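Local atomic coordinates of peroxisomal membrane protein PEX15 (Saccharomyces cerevisiae, PDB entry 5VXV), a protein that docks the PEX1–PEX6 AAA-ATPase on the peroxisomal membrane, where that complex extracts the receptor PEX5. Residues A[68-73]-A[95-100]; A[83-88]-A[127-132]; A[145-150]-A[188-193]; A[186-189]-A[195-198]. One frame throughout, in Å; residues are numbered along the deposited sequence. Where two conformers were deposited one is given.

From the N terminus, this helical portion of PEX15, predicted to be cytoplasmic, first opens contact 1 at 68-73 and then contact 2 at 83-88. Contact 1 closes at 95-100 and contact 2 at 127-132, so the two cross along the chain; they also touch where Phe97 packs on Ile84. Together they tie helices 60-70, 75-86, 91-108 and 112-136. Contact 3 opens afterwards on helix 143-161, beside contact 2 through Ile130 and Ile150, and closes at 188-193. Contact 4 opens just before that, at 186-189 at the end of helix 181-187, overlaps it in Leu188 and Tyr189, and closes a short loop at 195-198, where the last helix begins.

Contact 1. Residues A[68-73]-A[95-100]; sequences NIFTLD and NKFFRC
Phe70 lays its ring on Cys100 and pushes its edge against Phe97. At the root of the side chain, Phe70 CB lies 4.1 Å from Cys100 O. CG stands anti to the carbonyl carbon (chi1 -61°), which sends the ring toward helix 91-108. There Cys100 CB sits almost squarely over one face, 3.4 Å from the Phe70 ring centroid and 9° off the normal, a CH-pi contact. CD1 and CE1 run along the Phe97 ring, with Phe70 CE1 3.5 Å from Phe97 CD1, which lies in the plane of the Phe70 ring; the two ring planes are inclined at 56°, an oblique aromatic pair. At the tip, Phe70 CZ comes within 3.8 Å of Cys100 SG, a sulfur-aromatic contact over the same face as CB. The opposite face is covered by CG2 of Ile69. Cysteine suits this place because it is small enough to let the ring settle close to the helix while offering a polarisable sulfur. Ile69 O is buried here without a hydrogen-bonding partner. The whole group lies in the interior: Phe97 reaches Arg81 and Ile84 of helix 75-86, while Ile69 and Cys100 touch Phe45 and Cys49 of helix 39-51.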
loop_
_atom_site.group_PDB
_atom_site.type_symbol
_atom_site.label_atom_id
_atom_site.label_comp_id
_atom_site.label_asym_id
_atom_site.label_seq_id
_atom_site.Cartn_x
_atom_site.Cartn_y
_atom_site.Cartn_z
ATOM N N ASN A 68 -5.864 -3.361 13.932
ATOM C CA ASN A 68 -4.770 -2.945 14.803
ATOM C C ASN A 68 -3.462 -2.827 14.032
ATOM O O ASN A 68 -2.613 -1.997 14.376
ATOM C CB ASN A 68 -4.619 -3.931 15.959
ATOM C CG ASN A 68 -4.050 -3.284 17.204
ATOM N N ILE A 69 -3.283 -3.634 12.985
ATOM C CA ILE A 69 -2.027 -3.611 12.241
ATOM C C ILE A 69 -1.998 -2.481 11.215
ATOM O O ILE A 69 -0.918 -1.981 10.881
ATOM C CB ILE A 69 -1.784 -4.970 11.559
ATOM C CG1 ILE A 69 -1.802 -6.111 12.584
ATOM C CG2 ILE A 69 -0.462 -4.965 10.795
ATOM C CD1 ILE A 69 -0.794 -5.968 13.716
ATOM N N PHE A 70 -3.154 -2.065 10.689
ATOM C CA PHE A 70 -3.190 -1.128 9.568
ATOM C C PHE A 70 -3.872 0.196 9.896
ATOM O O PHE A 70 -4.076 1.012 8.988
ATOM C CB PHE A 70 -3.877 -1.775 8.360
ATOM C CG PHE A 70 -3.174 -3.004 7.853
ATOM C CD1 PHE A 70 -1.857 -2.939 7.424
ATOM C CD2 PHE A 70 -3.831 -4.217 7.797
ATOM C CE1 PHE A 70 -1.209 -4.061 6.958
ATOM C CE2 PHE A 70 -3.187 -5.346 7.333
ATOM C CZ PHE A 70 -1.873 -5.268 6.910
ATOM N N THR A 71 -4.231 0.435 11.155
ATOM C CA THR A 71 -4.721 1.739 11.590
ATOM C C THR A 71 -3.518 2.566 12.027
ATOM O O THR A 71 -2.776 2.163 12.929
ATOM C CB THR A 71 -5.740 1.593 12.720
ATOM O OG1 THR A 71 -6.870 0.849 12.251
ATOM C CG2 THR A 71 -6.222 2.957 13.206
ATOM N N LEU A 72 -3.341 3.729 11.394
ATOM C CA LEU A 72 -2.027 4.368 11.343
ATOM C C LEU A 72 -1.486 4.733 12.719
ATOM O O LEU A 72 -0.267 4.701 12.925
ATOM C CB LEU A 72 -2.090 5.613 10.456
ATOM C CG LEU A 72 -2.420 5.364 8.983
ATOM C CD1 LEU A 72 -2.512 6.680 8.227
ATOM C CD2 LEU A 72 -1.384 4.448 8.338
ATOM N N ASP A 73 -2.349 5.082 13.670
ATOM C CA ASP A 73 -1.888 5.618 14.943
ATOM C C ASP A 73 -1.899 4.599 16.078
ATOM O O ASP A 73 -1.687 4.983 17.232
ATOM C CB ASP A 73 -2.723 6.839 15.336
ATOM C CG ASP A 73 -4.211 6.554 15.344
ATOM O OD1 ASP A 73 -4.596 5.372 15.232
ATOM O OD2 ASP A 73 -4.997 7.518 15.471
ATOM N N ASN A 95 4.598 -1.638 -0.600
ATOM C CA ASN A 95 3.433 -1.202 -1.362
ATOM C C ASN A 95 2.176 -1.948 -0.930
ATOM O O ASN A 95 1.103 -1.347 -0.811
ATOM C CB ASN A 95 3.691 -1.390 -2.857
ATOM C CG ASN A 95 4.738 -0.427 -3.391
ATOM O OD1 ASN A 95 5.075 0.560 -2.739
ATOM N ND2 ASN A 95 5.257 -0.711 -4.579
ATOM N N LYS A 96 2.285 -3.261 -0.696
ATOM C CA LYS A 96 1.146 -4.008 -0.169
ATOM C C LYS A 96 0.682 -3.432 1.162
ATOM O O LYS A 96 -0.522 -3.279 1.394
ATOM C CB LYS A 96 1.501 -5.489 -0.007
ATOM C CG LYS A 96 1.673 -6.253 -1.311
ATOM C CD LYS A 96 1.836 -7.747 -1.069
ATOM C CE LYS A 96 2.043 -8.491 -2.379
ATOM N NZ LYS A 96 2.122 -9.973 -2.202
ATOM N N PHE A 97 1.623 -3.112 2.055
ATOM C CA PHE A 97 1.259 -2.546 3.348
ATOM C C PHE A 97 0.482 -1.246 3.180
ATOM O O PHE A 97 -0.562 -1.047 3.810
ATOM C CB PHE A 97 2.515 -2.321 4.192
ATOM C CG PHE A 97 2.247 -1.624 5.493
ATOM C CD1 PHE A 97 1.872 -2.342 6.618
ATOM C CD2 PHE A 97 2.362 -0.247 5.591
ATOM C CE1 PHE A 97 1.617 -1.696 7.812
ATOM C CE2 PHE A 97 2.110 0.402 6.784
ATOM C CZ PHE A 97 1.737 -0.324 7.895
ATOM N N PHE A 98 0.976 -0.343 2.328
ATOM C CA PHE A 98 0.265 0.913 2.109
ATOM C C PHE A 98 -1.136 0.660 1.562
ATOM O O PHE A 98 -2.100 1.315 1.975
ATOM C CB PHE A 98 1.060 1.824 1.167
ATOM C CG PHE A 98 2.272 2.468 1.803
ATOM C CD1 PHE A 98 2.222 2.953 3.101
ATOM C CD2 PHE A 98 3.460 2.589 1.098
ATOM C CE1 PHE A 98 3.330 3.546 3.680
ATOM C CE2 PHE A 98 4.571 3.182 1.676
ATOM C CZ PHE A 98 4.503 3.659 2.968
ATOM N N ARG A 99 -1.277 -0.299 0.645
ATOM C CA ARG A 99 -2.603 -0.600 0.110
ATOM C C ARG A 99 -3.533 -1.108 1.207
ATOM O O ARG A 99 -4.737 -0.826 1.190
ATOM C CB ARG A 99 -2.502 -1.615 -1.027
ATOM C CG ARG A 99 -1.937 -1.038 -2.317
ATOM C CD ARG A 99 -2.244 -1.928 -3.517
ATOM N NE ARG A 99 -1.521 -3.196 -3.466
ATOM C CZ ARG A 99 -0.354 -3.432 -4.061
ATOM N NH1 ARG A 99 0.252 -2.488 -4.771
ATOM N NH2 ARG A 99 0.211 -4.624 -3.947
ATOM N N CYS A 100 -2.993 -1.855 2.174
ATOM C CA CYS A 100 -3.815 -2.328 3.285
ATOM C C CYS A 100 -4.259 -1.172 4.175
ATOM O O CYS A 100 -5.405 -1.145 4.638
ATOM C CB CYS A 100 -3.051 -3.372 4.099
ATOM S SG CYS A 100 -2.816 -4.941 3.231
#

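Contact 2. Residues A[83-88]-A[127-132]; sequences IILGDL and SDFIFV
Phe129 wedges its ring between Leu85 and Leu88, a helix-to-helix packing contact in an all-alpha domain, where the end of helix 75-86 meets the side of helix 112-136. The contact is apolar, and no hydrogen bond crosses it. From Leu85, CG and CD2 both approach one corner of the ring, Leu85 CG lying 3.8 Å from Phe129 CD1. That corner is brought within reach because Phe129 CG is anti to its own nitrogen (chi1 172°), carrying the ring out from the helix toward 83-88. Leucine suits both positions because each branched chain can set a methyl against the ring: Leu85 with CD2, beside its CG, and Leu88 with CD2 alone. The backbone adds a van der Waals contact, Leu85 O to Phe129 CE1 at 3.8 Å. Further out, Phe129 also packs on Leu91 and Ile94 of helix 91-108 and on Leu149 of helix 143-161, so a single ring joins three other helices. Cutting the ring back to an alanine would probably open a gap between the two leucines, Ile94 and Leu149. Leu88 runs antiparallel to the phenylalanine side chain, and its CD2 methyl makes the tightest approach, 3.5 Å from Phe129 CE1.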
loop_
_atom_site.group_PDB
_atom_site.type_symbol
_atom_site.label_atom_id
_atom_site.label_comp_id
_atom_site.label_asym_id
_atom_site.label_seq_id
_atom_site.Cartn_x
_atom_site.Cartn_y
_atom_site.Cartn_z
ATOM N N ILE A 83 9.013 -2.147 10.821
ATOM C CA ILE A 83 9.580 -3.391 10.307
ATOM C C ILE A 83 9.514 -3.419 8.786
ATOM O O ILE A 83 10.503 -3.729 8.111
ATOM C CB ILE A 83 8.849 -4.604 10.913
ATOM C CG1 ILE A 83 9.076 -4.669 12.425
ATOM C CG2 ILE A 83 9.314 -5.902 10.245
ATOM C CD1 ILE A 83 8.204 -5.689 13.133
ATOM N N ILE A 84 8.348 -3.103 8.224
ATOM C CA ILE A 84 8.154 -3.247 6.785
ATOM C C ILE A 84 8.890 -2.144 6.034
ATOM O O ILE A 84 9.635 -2.409 5.084
ATOM C CB ILE A 84 6.652 -3.276 6.452
ATOM C CG1 ILE A 84 6.043 -4.573 6.995
ATOM C CG2 ILE A 84 6.427 -3.176 4.945
ATOM C CD1 ILE A 84 4.546 -4.706 6.811
ATOM N N LEU A 85 8.694 -0.888 6.441
ATOM C CA LEU A 85 9.408 0.203 5.785
ATOM C C LEU A 85 10.907 0.141 6.053
ATOM O O LEU A 85 11.684 0.757 5.313
ATOM C CB LEU A 85 8.851 1.556 6.235
ATOM C CG LEU A 85 7.599 2.056 5.506
ATOM C CD1 LEU A 85 6.438 1.083 5.632
ATOM C CD2 LEU A 85 7.209 3.435 6.025
ATOM N N GLY A 86 11.329 -0.595 7.085
ATOM C CA GLY A 86 12.743 -0.722 7.389
ATOM C C GLY A 86 13.509 -1.637 6.458
ATOM O O GLY A 86 14.741 -1.562 6.411
ATOM N N ASP A 87 12.816 -2.504 5.720
ATOM C CA ASP A 87 13.455 -3.375 4.734
ATOM C C ASP A 87 13.265 -2.727 3.368
ATOM O O ASP A 87 12.324 -3.038 2.636
ATOM C CB ASP A 87 12.875 -4.783 4.768
ATOM C CG ASP A 87 13.625 -5.736 3.857
ATOM O OD1 ASP A 87 14.508 -5.268 3.106
ATOM O OD2 ASP A 87 13.330 -6.950 3.883
ATOM N N LEU A 88 14.174 -1.814 3.026
ATOM C CA LEU A 88 14.080 -1.102 1.761
ATOM C C LEU A 88 14.292 -2.008 0.556
ATOM O O LEU A 88 14.016 -1.578 -0.569
ATOM C CB LEU A 88 15.097 0.044 1.732
ATOM C CG LEU A 88 14.950 1.116 2.817
ATOM C CD1 LEU A 88 16.028 2.177 2.660
ATOM C CD2 LEU A 88 13.569 1.761 2.794
ATOM N N SER A 127 4.845 10.249 1.652
ATOM C CA SER A 127 5.787 11.181 1.039
ATOM C C SER A 127 7.100 11.219 1.813
ATOM O O SER A 127 8.176 11.295 1.210
ATOM C CB SER A 127 5.170 12.579 0.933
ATOM O OG SER A 127 4.741 13.063 2.188
ATOM N N ASP A 128 7.038 11.156 3.146
ATOM C CA ASP A 128 8.264 11.026 3.926
ATOM C C ASP A 128 9.033 9.773 3.524
ATOM O O ASP A 128 10.262 9.804 3.389
ATOM C CB ASP A 128 7.956 10.990 5.423
ATOM C CG ASP A 128 7.617 12.358 5.992
ATOM O OD1 ASP A 128 7.927 13.384 5.348
ATOM O OD2 ASP A 128 7.052 12.401 7.106
ATOM N N PHE A 129 8.328 8.655 3.331
ATOM C CA PHE A 129 9.027 7.425 2.981
ATOM C C PHE A 129 9.623 7.504 1.583
ATOM O O PHE A 129 10.719 6.984 1.342
ATOM C CB PHE A 129 8.106 6.214 3.064
ATOM C CG PHE A 129 8.747 4.979 2.525
ATOM C CD1 PHE A 129 9.699 4.308 3.271
ATOM C CD2 PHE A 129 8.458 4.527 1.251
ATOM C CE1 PHE A 129 10.326 3.195 2.772
ATOM C CE2 PHE A 129 9.084 3.410 0.746
ATOM C CZ PHE A 129 10.021 2.746 1.506
ATOM N N ILE A 130 8.906 8.118 0.640
ATOM C CA ILE A 130 9.435 8.254 -0.714
ATOM C C ILE A 130 10.786 8.958 -0.682
ATOM O O ILE A 130 11.730 8.550 -1.369
ATOM C CB ILE A 130 8.424 8.987 -1.615
ATOM C CG1 ILE A 130 7.201 8.098 -1.864
ATOM C CG2 ILE A 130 9.059 9.365 -2.952
ATOM C CD1 ILE A 130 6.012 8.832 -2.451
ATOM N N PHE A 131 10.907 10.018 0.122
ATOM C CA PHE A 131 12.188 10.709 0.233
ATOM C C PHE A 131 13.258 9.781 0.792
ATOM O O PHE A 131 14.387 9.737 0.287
ATOM C CB PHE A 131 12.054 11.955 1.110
ATOM C CG PHE A 131 13.361 12.666 1.348
ATOM C CD1 PHE A 131 13.797 13.650 0.480
ATOM C CD2 PHE A 131 14.161 12.337 2.430
ATOM C CE1 PHE A 131 14.999 14.297 0.686
ATOM C CE2 PHE A 131 15.368 12.981 2.640
ATOM C CZ PHE A 131 15.785 13.964 1.765
ATOM N N VAL A 132 12.927 9.045 1.856
ATOM C CA VAL A 132 13.875 8.090 2.424
ATOM C C VAL A 132 14.329 7.103 1.359
ATOM O O VAL A 132 15.523 6.812 1.224
ATOM C CB VAL A 132 13.253 7.366 3.633
ATOM C CG1 VAL A 132 14.146 6.210 4.096
ATOM C CG2 VAL A 132 13.028 8.340 4.779
#

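Contact 3. Residues A[145-150]-A[188-193]; sequences GLQELI and LYLSKD
Gln147 crosses Leu190 at about a right angle and sets its amide oxygen against the mouth of the leucine fork, almost equally far from both methyls. Gln147 OE1 is 3.2 Å from Leu190 CD1 and is also 3.3 Å from Leu190 CD2, a snug meeting of a carbonyl oxygen with methyl groups and no hydrogen bond. A second, looser pair lies alongside, with Leu146 CD2 and Leu188 CD1 4.4 Å apart. The glutamine gets this far because its chain is fully extended, with CG anti to the backbone nitrogen (chi1 -180°). In the next shell its NE2 is hydrogen-bonded to Glu151 OE2, one helical turn on, which probably helps fix the turn of the amide, with its oxygen toward the leucine; glutamine suits the spot by joining a long aliphatic reach to a polar end. Leu190 rests besides on Val143 and Val144 of helix 143-161 and, with Gln147, on Ala199 of helix 196-217. The contact thus joins helix 143-161 to the loop between helices 181-187 and 196-217. That loop changes direction at Leu190, where Leu190 and Ser191 are both set opposite the single residue Val194, the signature of a classic beta bulge.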
loop_
_atom_site.group_PDB
_atom_site.type_symbol
_atom_site.label_atom_id
_atom_site.label_comp_id
_atom_site.label_asym_id
_atom_site.label_seq_id
_atom_site.Cartn_x
_atom_site.Cartn_y
_atom_site.Cartn_z
ATOM N N GLY A 145 9.052 -1.297 -8.605
ATOM C CA GLY A 145 8.437 -1.052 -7.312
ATOM C C GLY A 145 8.236 0.425 -7.036
ATOM O O GLY A 145 7.236 0.823 -6.430
ATOM N N LEU A 146 9.182 1.259 -7.476
ATOM C CA LEU A 146 9.065 2.697 -7.249
ATOM C C LEU A 146 7.949 3.299 -8.095
ATOM O O LEU A 146 7.173 4.125 -7.601
ATOM C CB LEU A 146 10.399 3.387 -7.534
ATOM C CG LEU A 146 10.428 4.906 -7.338
ATOM C CD1 LEU A 146 9.923 5.301 -5.958
ATOM C CD2 LEU A 146 11.837 5.434 -7.558
ATOM N N GLN A 147 7.837 2.892 -9.363
ATOM C CA GLN A 147 6.691 3.313 -10.165
ATOM C C GLN A 147 5.387 2.961 -9.461
ATOM O O GLN A 147 4.476 3.789 -9.367
ATOM C CB GLN A 147 6.727 2.670 -11.554
ATOM C CG GLN A 147 5.542 3.093 -12.429
ATOM C CD GLN A 147 5.445 2.329 -13.735
ATOM O OE1 GLN A 147 6.238 1.432 -14.009
ATOM N NE2 GLN A 147 4.453 2.680 -14.544
ATOM N N GLU A 148 5.284 1.730 -8.955
ATOM C CA GLU A 148 4.057 1.311 -8.283
ATOM C C GLU A 148 3.785 2.169 -7.056
ATOM O O GLU A 148 2.637 2.547 -6.793
ATOM C CB GLU A 148 4.142 -0.167 -7.894
ATOM C CG GLU A 148 2.865 -0.709 -7.250
ATOM C CD GLU A 148 2.943 -2.190 -6.919
ATOM O OE1 GLU A 148 3.743 -2.571 -6.040
ATOM O OE2 GLU A 148 2.200 -2.976 -7.542
ATOM N N LEU A 149 4.830 2.479 -6.287
ATOM C CA LEU A 149 4.667 3.280 -5.078
ATOM C C LEU A 149 4.093 4.654 -5.403
ATOM O O LEU A 149 3.158 5.125 -4.743
ATOM C CB LEU A 149 6.013 3.407 -4.361
ATOM C CG LEU A 149 6.070 4.345 -3.155
ATOM C CD1 LEU A 149 5.112 3.888 -2.064
ATOM C CD2 LEU A 149 7.493 4.434 -2.630
ATOM N N ILE A 150 4.640 5.320 -6.421
ATOM C CA ILE A 150 4.139 6.645 -6.770
ATOM C C ILE A 150 2.712 6.548 -7.290
ATOM O O ILE A 150 1.876 7.416 -7.015
ATOM C CB ILE A 150 5.070 7.327 -7.790
ATOM C CG1 ILE A 150 6.508 7.383 -7.259
ATOM C CG2 ILE A 150 4.570 8.733 -8.105
ATOM C CD1 ILE A 150 6.670 8.104 -5.930
ATOM N N LEU A 188 15.700 7.276 -14.238
ATOM C CA LEU A 188 15.556 5.833 -14.125
ATOM C C LEU A 188 14.575 5.351 -15.183
ATOM O O LEU A 188 13.543 5.987 -15.419
ATOM C CB LEU A 188 15.065 5.443 -12.730
ATOM C CG LEU A 188 15.986 5.850 -11.582
ATOM C CD1 LEU A 188 15.256 5.728 -10.257
ATOM C CD2 LEU A 188 17.248 5.003 -11.581
ATOM N N TYR A 189 14.894 4.224 -15.815
ATOM C CA TYR A 189 14.202 3.799 -17.023
ATOM C C TYR A 189 13.549 2.438 -16.837
ATOM O O TYR A 189 14.181 1.494 -16.350
ATOM C CB TYR A 189 15.170 3.773 -18.205
ATOM C CG TYR A 189 15.609 5.162 -18.587
ATOM C CD1 TYR A 189 14.837 5.940 -19.436
ATOM C CD2 TYR A 189 16.773 5.710 -18.070
ATOM C CE1 TYR A 189 15.223 7.218 -19.778
ATOM C CE2 TYR A 189 17.167 6.989 -18.407
ATOM C CZ TYR A 189 16.387 7.739 -19.260
ATOM O OH TYR A 189 16.774 9.013 -19.600
ATOM N N LEU A 190 12.278 2.359 -17.230
ATOM C CA LEU A 190 11.577 1.087 -17.336
ATOM C C LEU A 190 11.908 0.383 -18.643
ATOM O O LEU A 190 11.910 -0.851 -18.701
ATOM C CB LEU A 190 10.072 1.328 -17.227
ATOM C CG LEU A 190 9.621 1.791 -15.842
ATOM C CD1 LEU A 190 8.405 2.697 -15.923
ATOM C CD2 LEU A 190 9.329 0.582 -14.969
ATOM N N SER A 191 12.184 1.156 -19.688
ATOM C CA SER A 191 12.625 0.645 -20.977
ATOM C C SER A 191 13.349 1.784 -21.680
ATOM O O SER A 191 13.395 2.911 -21.181
ATOM C CB SER A 191 11.449 0.122 -21.808
ATOM O OG SER A 191 10.467 1.129 -21.990
ATOM N N LYS A 192 13.922 1.483 -22.842
ATOM C CA LYS A 192 14.651 2.506 -23.578
ATOM C C LYS A 192 13.751 3.707 -23.841
ATOM O O LYS A 192 12.647 3.570 -24.375
ATOM C CB LYS A 192 15.187 1.949 -24.896
ATOM C CG LYS A 192 16.087 2.933 -25.635
ATOM C CD LYS A 192 16.680 2.336 -26.900
ATOM C CE LYS A 192 17.527 3.357 -27.643
ATOM N N ASP A 193 14.228 4.887 -23.450
ATOM C CA ASP A 193 13.533 6.151 -23.684
ATOM C C ASP A 193 12.191 6.234 -22.962
ATOM O O ASP A 193 11.354 7.071 -23.313
ATOM C CB ASP A 193 13.336 6.400 -25.186
ATOM C CG ASP A 193 14.648 6.522 -25.931
ATOM O OD1 ASP A 193 15.651 6.918 -25.299
ATOM O OD2 ASP A 193 14.684 6.226 -27.148
#

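Contact 4. Residues A[186-189]-A[195-198]; sequences KGLY and SIED
Leu188 O receives two approaches from the start of the last helix. Ile196 N donates to Leu188 O over 2.9 Å, with an N-H...O angle of 148°, and Ser195 CA adds a CA-H...O contact of 3.1 Å to the same oxygen. Tyr189 pairs with Ser195 as an antiparallel non-hydrogen-bonded pair, and Tyr189 CD1 comes obliquely to 3.7 Å from Ser195 N. Ser195 is the N-cap of helix 196-217: its OG, placed between backbone N and carbonyl carbon (chi1 72°), accepts from Asp198 N over 3.0 Å. In return Ser195 N donates to Asp198 OD2, also 3.0 Å, nearly straight at 174° but from above the carboxylate plane, completing a capping box. Serine and aspartate suit these places, each short enough to fold back on the helix start.

Lys186 lays its aliphatic chain against the carboxylate of Glu197, with Lys186 CG 3.1 Å from Glu197 OE1. A water donates to Glu197 OE1 over 2.6 Å and weakly accepts from Lys186 NZ, while Glu197 OE2 is hydrogen-bonded to Tyr171 OH and Ser182 OG. With an alanine here in place of Glu197, those two hydroxyls and the water would probably be left without their carboxylate partner. Leu188 and Ile196, pointing the same way, pack on Val143 of helix 143-161, and Glu197 bonds through its backbone to Leu185 of helix 181-187.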
loop_
_atom_site.group_PDB
_atom_site.type_symbol
_atom_site.label_atom_id
_atom_site.label_comp_id
_atom_site.label_asym_id
_atom_site.label_seq_id
_atom_site.Cartn_x
_atom_site.Cartn_y
_atom_site.Cartn_z
ATOM N N LYS A 186 13.068 10.868 -13.608
ATOM C CA LYS A 186 13.438 11.096 -15.002
ATOM C C LYS A 186 14.711 10.363 -15.401
ATOM O O LYS A 186 14.917 10.116 -16.594
ATOM C CB LYS A 186 13.631 12.591 -15.277
ATOM C CG LYS A 186 12.348 13.404 -15.288
ATOM C CD LYS A 186 12.603 14.833 -15.763
ATOM C CE LYS A 186 12.829 14.900 -17.269
ATOM N NZ LYS A 186 12.943 16.302 -17.761
ATOM N N GLY A 187 15.567 10.021 -14.441
ATOM C CA GLY A 187 16.833 9.381 -14.715
ATOM C C GLY A 187 16.827 7.876 -14.608
ATOM O O GLY A 187 17.861 7.249 -14.859
ATOM N N LEU A 188 15.700 7.276 -14.238
ATOM C CA LEU A 188 15.556 5.833 -14.125
ATOM C C LEU A 188 14.575 5.351 -15.183
ATOM O O LEU A 188 13.543 5.987 -15.419
ATOM C CB LEU A 188 15.065 5.443 -12.730
ATOM C CG LEU A 188 15.986 5.850 -11.582
ATOM C CD1 LEU A 188 15.256 5.728 -10.257
ATOM C CD2 LEU A 188 17.248 5.003 -11.581
ATOM N N TYR A 189 14.894 4.224 -15.815
ATOM C CA TYR A 189 14.202 3.799 -17.023
ATOM C C TYR A 189 13.549 2.438 -16.837
ATOM O O TYR A 189 14.181 1.494 -16.350
ATOM C CB TYR A 189 15.170 3.773 -18.205
ATOM C CG TYR A 189 15.609 5.162 -18.587
ATOM C CD1 TYR A 189 14.837 5.940 -19.436
ATOM C CD2 TYR A 189 16.773 5.710 -18.070
ATOM C CE1 TYR A 189 15.223 7.218 -19.778
ATOM C CE2 TYR A 189 17.167 6.989 -18.407
ATOM C CZ TYR A 189 16.387 7.739 -19.260
ATOM O OH TYR A 189 16.774 9.013 -19.600
ATOM N N SER A 195 11.249 6.677 -19.058
ATOM C CA SER A 195 11.618 6.835 -17.661
ATOM C C SER A 195 10.415 6.555 -16.760
ATOM O O SER A 195 9.275 6.444 -17.221
ATOM C CB SER A 195 12.144 8.247 -17.406
ATOM O OG SER A 195 11.091 9.203 -17.445
ATOM N N ILE A 196 10.674 6.447 -15.453
ATOM C CA ILE A 196 9.566 6.297 -14.511
ATOM C C ILE A 196 8.630 7.492 -14.616
ATOM O O ILE A 196 7.403 7.344 -14.583
ATOM C CB ILE A 196 10.075 6.117 -13.067
ATOM C CG1 ILE A 196 10.979 4.886 -12.951
ATOM C CG2 ILE A 196 8.883 5.980 -12.114
ATOM C CD1 ILE A 196 11.545 4.664 -11.548
ATOM N N GLU A 197 9.191 8.697 -14.741
ATOM C CA GLU A 197 8.352 9.880 -14.894
ATOM C C GLU A 197 7.485 9.772 -16.140
ATOM O O GLU A 197 6.280 10.046 -16.094
ATOM C CB GLU A 197 9.211 11.142 -14.949
ATOM C CG GLU A 197 8.388 12.405 -15.175
ATOM C CD GLU A 197 9.147 13.672 -14.844
ATOM O OE1 GLU A 197 9.448 14.448 -15.775
ATOM O OE2 GLU A 197 9.443 13.890 -13.651
ATOM N N ASP A 198 8.085 9.379 -17.269
ATOM C CA ASP A 198 7.314 9.184 -18.494
ATOM C C ASP A 198 6.156 8.224 -18.255
ATOM O O ASP A 198 5.014 8.493 -18.649
ATOM C CB ASP A 198 8.214 8.653 -19.612
ATOM C CG ASP A 198 9.327 9.614 -19.988
ATOM O OD1 ASP A 198 9.162 10.838 -19.793
ATOM O OD2 ASP A 198 10.371 9.138 -20.492
HETATM O O HOH W 1 10.078 16.930 -16.319
#